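PDB 6U94: RND efflux system, outer membrane lipoprotein, NodT family from Burkholderia mallei, which probably serves as an outer membrane channel component of an RND-type efflux system, letting exported compounds leave the cell. Local coordinates for residues F306-T311 against H369-A374; P342-G347 against I362-Y367. All coordinates share one frame; numbering follows the deposited sequence.

Interaction 1: F306-T311 against H369-A374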
# COMPACT_ATOMS: atom_id res chain seq x y z
N PHE A 306 23.07 -10.93 15.34
CA PHE A 306 22.62 -9.91 14.41
C PHE A 306 21.10 -9.74 14.30
O PHE A 306 20.65 -8.88 13.53
CB PHE A 306 23.18 -10.18 13.01
CG PHE A 306 24.68 -10.23 12.96
CD1 PHE A 306 25.44 -9.09 13.16
CD2 PHE A 306 25.34 -11.43 12.72
CE1 PHE A 306 26.82 -9.13 13.11
CE2 PHE A 306 26.72 -11.48 12.67
CZ PHE A 306 27.46 -10.34 12.87
N PHE A 307 20.31 -10.51 15.04
CA PHE A 307 18.85 -10.50 14.87
C PHE A 307 18.19 -10.01 16.15
O PHE A 307 18.14 -10.75 17.14
CB PHE A 307 18.35 -11.89 14.50
CG PHE A 307 17.10 -11.90 13.66
CD1 PHE A 307 15.97 -11.21 14.06
CD2 PHE A 307 17.06 -12.62 12.48
CE1 PHE A 307 14.82 -11.22 13.28
CE2 PHE A 307 15.92 -12.64 11.70
CZ PHE A 307 14.79 -11.94 12.10
N PRO A 308 17.69 -8.77 16.18
CA PRO A 308 17.04 -8.28 17.40
C PRO A 308 15.82 -9.10 17.76
O PRO A 308 15.10 -9.61 16.89
CB PRO A 308 16.65 -6.83 17.04
CG PRO A 308 17.53 -6.46 15.88
CD PRO A 308 17.75 -7.75 15.13
N ARG A 309 15.58 -9.25 19.06
CA ARG A 309 14.37 -9.90 19.57
C ARG A 309 13.57 -8.84 20.32
O ARG A 309 13.79 -8.59 21.50
CB ARG A 309 14.71 -11.12 20.45
CG ARG A 309 15.80 -10.92 21.49
CD ARG A 309 16.27 -12.26 22.07
NE ARG A 309 15.19 -13.04 22.68
CZ ARG A 309 15.36 -14.20 23.31
NH1 ARG A 309 16.57 -14.72 23.41
NH2 ARG A 309 14.33 -14.84 23.84
N ILE A 310 12.63 -8.22 19.60
CA ILE A 310 11.77 -7.17 20.13
C ILE A 310 10.37 -7.36 19.57
O ILE A 310 10.16 -8.09 18.59
CB ILE A 310 12.27 -5.75 19.78
CG1 ILE A 310 12.37 -5.60 18.25
CG2 ILE A 310 13.60 -5.44 20.45
CD1 ILE A 310 12.57 -4.18 17.77
N THR A 311 9.40 -6.69 20.19
CA THR A 311 8.10 -6.56 19.57
C THR A 311 8.16 -5.52 18.46
O THR A 311 8.99 -4.61 18.49
CB THR A 311 7.03 -6.16 20.60
OG1 THR A 311 7.38 -4.91 21.21
CG2 THR A 311 6.89 -7.24 21.67
N HIS A 369 23.25 -7.00 7.04
CA HIS A 369 22.62 -5.88 6.34
C HIS A 369 21.18 -6.20 5.97
O HIS A 369 20.31 -5.32 6.02
CB HIS A 369 23.43 -5.51 5.10
CG HIS A 369 24.78 -4.95 5.39
ND1 HIS A 369 25.05 -4.24 6.55
CD2 HIS A 369 25.94 -4.99 4.70
CE1 HIS A 369 26.31 -3.86 6.54
NE2 HIS A 369 26.87 -4.30 5.43
N THR A 370 20.91 -7.44 5.58
CA THR A 370 19.55 -7.82 5.21
C THR A 370 18.60 -7.70 6.39
O THR A 370 17.41 -7.39 6.21
CB THR A 370 19.54 -9.25 4.65
OG1 THR A 370 20.32 -9.29 3.44
CG2 THR A 370 18.12 -9.73 4.34
N ILE A 371 19.10 -7.90 7.61
CA ILE A 371 18.25 -7.77 8.79
C ILE A 371 17.99 -6.31 9.12
O ILE A 371 16.87 -5.93 9.48
CB ILE A 371 18.88 -8.52 9.98
CG1 ILE A 371 18.91 -10.03 9.69
CG2 ILE A 371 18.13 -8.23 11.28
CD1 ILE A 371 19.62 -10.83 10.75
N GLN A 372 19.02 -5.46 9.00
CA GLN A 372 18.82 -4.03 9.27
C GLN A 372 17.85 -3.43 8.26
O GLN A 372 16.98 -2.63 8.63
CB GLN A 372 20.15 -3.28 9.24
CG GLN A 372 19.99 -1.81 9.60
CD GLN A 372 21.27 -1.01 9.46
OE1 GLN A 372 22.29 -1.53 9.02
NE2 GLN A 372 21.22 0.26 9.84
N ASP A 373 17.98 -3.80 6.98
CA ASP A 373 17.05 -3.30 5.97
C ASP A 373 15.64 -3.81 6.21
O ASP A 373 14.67 -3.09 5.97
CB ASP A 373 17.53 -3.69 4.57
CG ASP A 373 18.72 -2.88 4.11
OD1 ASP A 373 19.18 -2.01 4.88
OD2 ASP A 373 19.21 -3.12 2.99
N ALA A 374 15.51 -5.05 6.69
CA ALA A 374 14.18 -5.59 6.96
C ALA A 374 13.49 -4.83 8.08
O ALA A 374 12.31 -4.47 7.97
CB ALA A 374 14.28 -7.08 7.30

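Interaction 2: P342-G347 against I362-Y367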
# COMPACT_ATOMS: atom_id res chain seq x y z
N PRO A 342 30.10 -18.98 18.50
CA PRO A 342 30.89 -19.00 17.26
C PRO A 342 29.98 -19.19 16.06
O PRO A 342 29.18 -20.12 16.00
CB PRO A 342 31.83 -20.19 17.45
CG PRO A 342 31.88 -20.41 18.94
CD PRO A 342 30.51 -20.05 19.44
N ILE A 343 30.11 -18.28 15.09
CA ILE A 343 29.30 -18.40 13.89
C ILE A 343 29.84 -19.50 12.99
O ILE A 343 29.07 -20.21 12.33
CB ILE A 343 29.23 -17.04 13.17
CG1 ILE A 343 28.42 -16.06 14.01
CG2 ILE A 343 28.62 -17.19 11.79
CD1 ILE A 343 28.33 -14.66 13.43
N PHE A 344 31.15 -19.71 12.98
CA PHE A 344 31.78 -20.70 12.13
C PHE A 344 32.42 -21.80 12.98
O PHE A 344 33.02 -21.53 14.02
CB PHE A 344 32.84 -20.07 11.23
CG PHE A 344 32.29 -19.08 10.26
CD1 PHE A 344 31.66 -19.51 9.10
CD2 PHE A 344 32.38 -17.72 10.50
CE1 PHE A 344 31.14 -18.60 8.19
CE2 PHE A 344 31.87 -16.81 9.60
CZ PHE A 344 31.25 -17.25 8.44
N ASN A 345 32.28 -23.05 12.51
CA ASN A 345 32.97 -24.16 13.15
C ASN A 345 34.46 -24.13 12.87
O ASN A 345 35.23 -24.76 13.60
CB ASN A 345 32.37 -25.49 12.68
CG ASN A 345 30.86 -25.55 12.88
OD1 ASN A 345 30.38 -25.91 13.96
ND2 ASN A 345 30.12 -25.20 11.84
N ALA A 346 34.89 -23.40 11.84
CA ALA A 346 36.29 -23.31 11.45
C ALA A 346 36.91 -22.03 12.00
O ALA A 346 36.23 -21.16 12.55
CB ALA A 346 36.42 -23.36 9.93
N GLY A 347 38.22 -21.94 11.85
CA GLY A 347 38.97 -20.79 12.31
C GLY A 347 39.21 -20.81 13.81
O GLY A 347 38.56 -21.53 14.57
N ILE A 362 31.42 -12.76 3.39
CA ILE A 362 30.39 -12.10 2.59
C ILE A 362 29.00 -12.54 3.01
O ILE A 362 28.05 -11.75 2.95
CB ILE A 362 30.65 -12.37 1.10
CG1 ILE A 362 32.06 -11.92 0.72
CG2 ILE A 362 29.61 -11.67 0.24
CD1 ILE A 362 32.38 -10.49 1.13
N ASN A 363 28.84 -13.79 3.46
CA ASN A 363 27.52 -14.27 3.85
C ASN A 363 27.10 -13.76 5.22
O ASN A 363 25.90 -13.65 5.48
CB ASN A 363 27.49 -15.80 3.82
CG ASN A 363 27.78 -16.36 2.45
OD1 ASN A 363 26.97 -16.22 1.52
ND2 ASN A 363 28.93 -17.00 2.30
N VAL A 364 28.05 -13.44 6.09
CA VAL A 364 27.70 -12.86 7.38
C VAL A 364 27.36 -11.38 7.23
O VAL A 364 26.37 -10.89 7.79
CB VAL A 364 28.84 -13.07 8.39
CG1 VAL A 364 28.51 -12.41 9.71
CG2 VAL A 364 29.11 -14.56 8.60
N ALA A 365 28.17 -10.64 6.46
CA ALA A 365 27.91 -9.22 6.27
C ALA A 365 26.60 -8.99 5.53
O ALA A 365 25.84 -8.08 5.87
CB ALA A 365 29.08 -8.57 5.51
N GLY A 366 26.32 -9.81 4.51
CA GLY A 366 25.05 -9.70 3.82
C GLY A 366 23.87 -10.03 4.72
O GLY A 366 22.82 -9.37 4.65
N TYR A 367 24.03 -11.04 5.57
CA TYR A 367 22.97 -11.39 6.52
C TYR A 367 22.71 -10.25 7.49
O TYR A 367 21.55 -9.93 7.79
CB TYR A 367 23.37 -12.66 7.27
CG TYR A 367 22.39 -13.13 8.33
CD1 TYR A 367 21.16 -13.66 7.98
CD2 TYR A 367 22.73 -13.08 9.67
CE1 TYR A 367 20.28 -14.11 8.94
CE2 TYR A 367 21.85 -13.53 10.64
CZ TYR A 367 20.63 -14.04 10.27
OH TYR A 367 19.75 -14.48 11.24

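Interaction 1: F306-T311 against H369-A374
I371 pushes its side chain from helix 362-415 toward the point where the chain leaves helix 299-306, at F306 and the following F307 and P308, and it alone carries the long helix's side of the contact. Its CB lies 4.0 Å from F306 O, the carbonyl oxygen on which much of the contact turns. From CB the side chain forks. The CG2 methyl, anti to the backbone N, reaches F306 O at 3.4 Å and lies over one face of the F307 ring. The same CG2 also meets the proline ring, 3.9 Å from P308 CD, the two side chains sliding past each other in opposite directions. The other branch runs through CG1, which stands anti to the carbonyl carbon (chi1 -65°) and is extended onward (chi2 175°), carrying CD1 to F306 O and to the F307 ring. There CD1 lies 3.5 Å from F306 O, with F307 CD2 its nearest ring atom at 3.6 Å. F307 and I371 cross at about a right angle. Of the F306 side chain, CB comes near I371 CD1, at 4.3 Å, and the ring leads away.

A beta-branched isoleucine suits this place because its two branches let one residue touch the carbonyl, the phenyl ring and the proline ring at once. The contact seats the end of helix 299-306 against helix 362-415. F307 also packs on Y367 of that helix and on I285 of helix 283-294, and P308 on F375, while the S276 hydroxyl OG is hydrogen-bonded with P308 O and I310 O.

Interaction 2: P342-G347 against I362-Y367
V364 meets I343 and F344 through one methyl group, and the contact is apolar throughout. Its aromatic part is the closer: V364 CG2 lies 3.4 Å from F344 CZ and 3.7 Å from F344 CE2, so the far end of the ring does the touching. The methyl approaches the ring obliquely, and the two side chains come from opposite directions. F344 reaches the helix because its CG is anti to the carbonyl carbon (chi1 -64°), which brings the tip of a long, flat side chain nearer the helix than its CB.

The aliphatic part is looser, with I343 CG2 and V364 CG2 4.2 Å apart. Within the loop, I343 CG2 also sits 3.9 Å above the plane of the F344 ring, offset toward the rim, so consecutive residues form a small apolar patch. A short, branched valine suits the facing helix position, since one methyl can meet both residues.

Polar bonds lie around this patch: N352 OD1 accepts from F344 N and N352 ND2 donates to A346 O, tying the loop to helix 349-352, and D361 OD1 accepts from V364 N at the start of the helix.

The contact joins the loop ahead of helix 349-352 to the first turn of helix 362-415. I343 and V364 both also pack on V358 of helix 355-359 and F306 of helix 299-306, with L292 of helix 283-294 against V364.

Both contacts set a loop against helix 362-415, interaction 2 at its first turn and interaction 1 farther along, their centres 16 Å apart. They adjoin: F306 CE2 lies 3.6 Å from both I343 CD1 and V364 CG1, so the F306 ring that turns from I371 helps complete the other patch. Interaction 1 is buried at all its touching residues and includes a backbone carbonyl among its apolar groups; interaction 2, farther from the chain's centre, keeps F344 partly exposed and meets through side chains alone. Along the sequence 342-347 and 362-367 both fall between 306-311 and 369-374, so two separate regions before the helix, 306-311 and 342-347, pack against neighbouring turns of it.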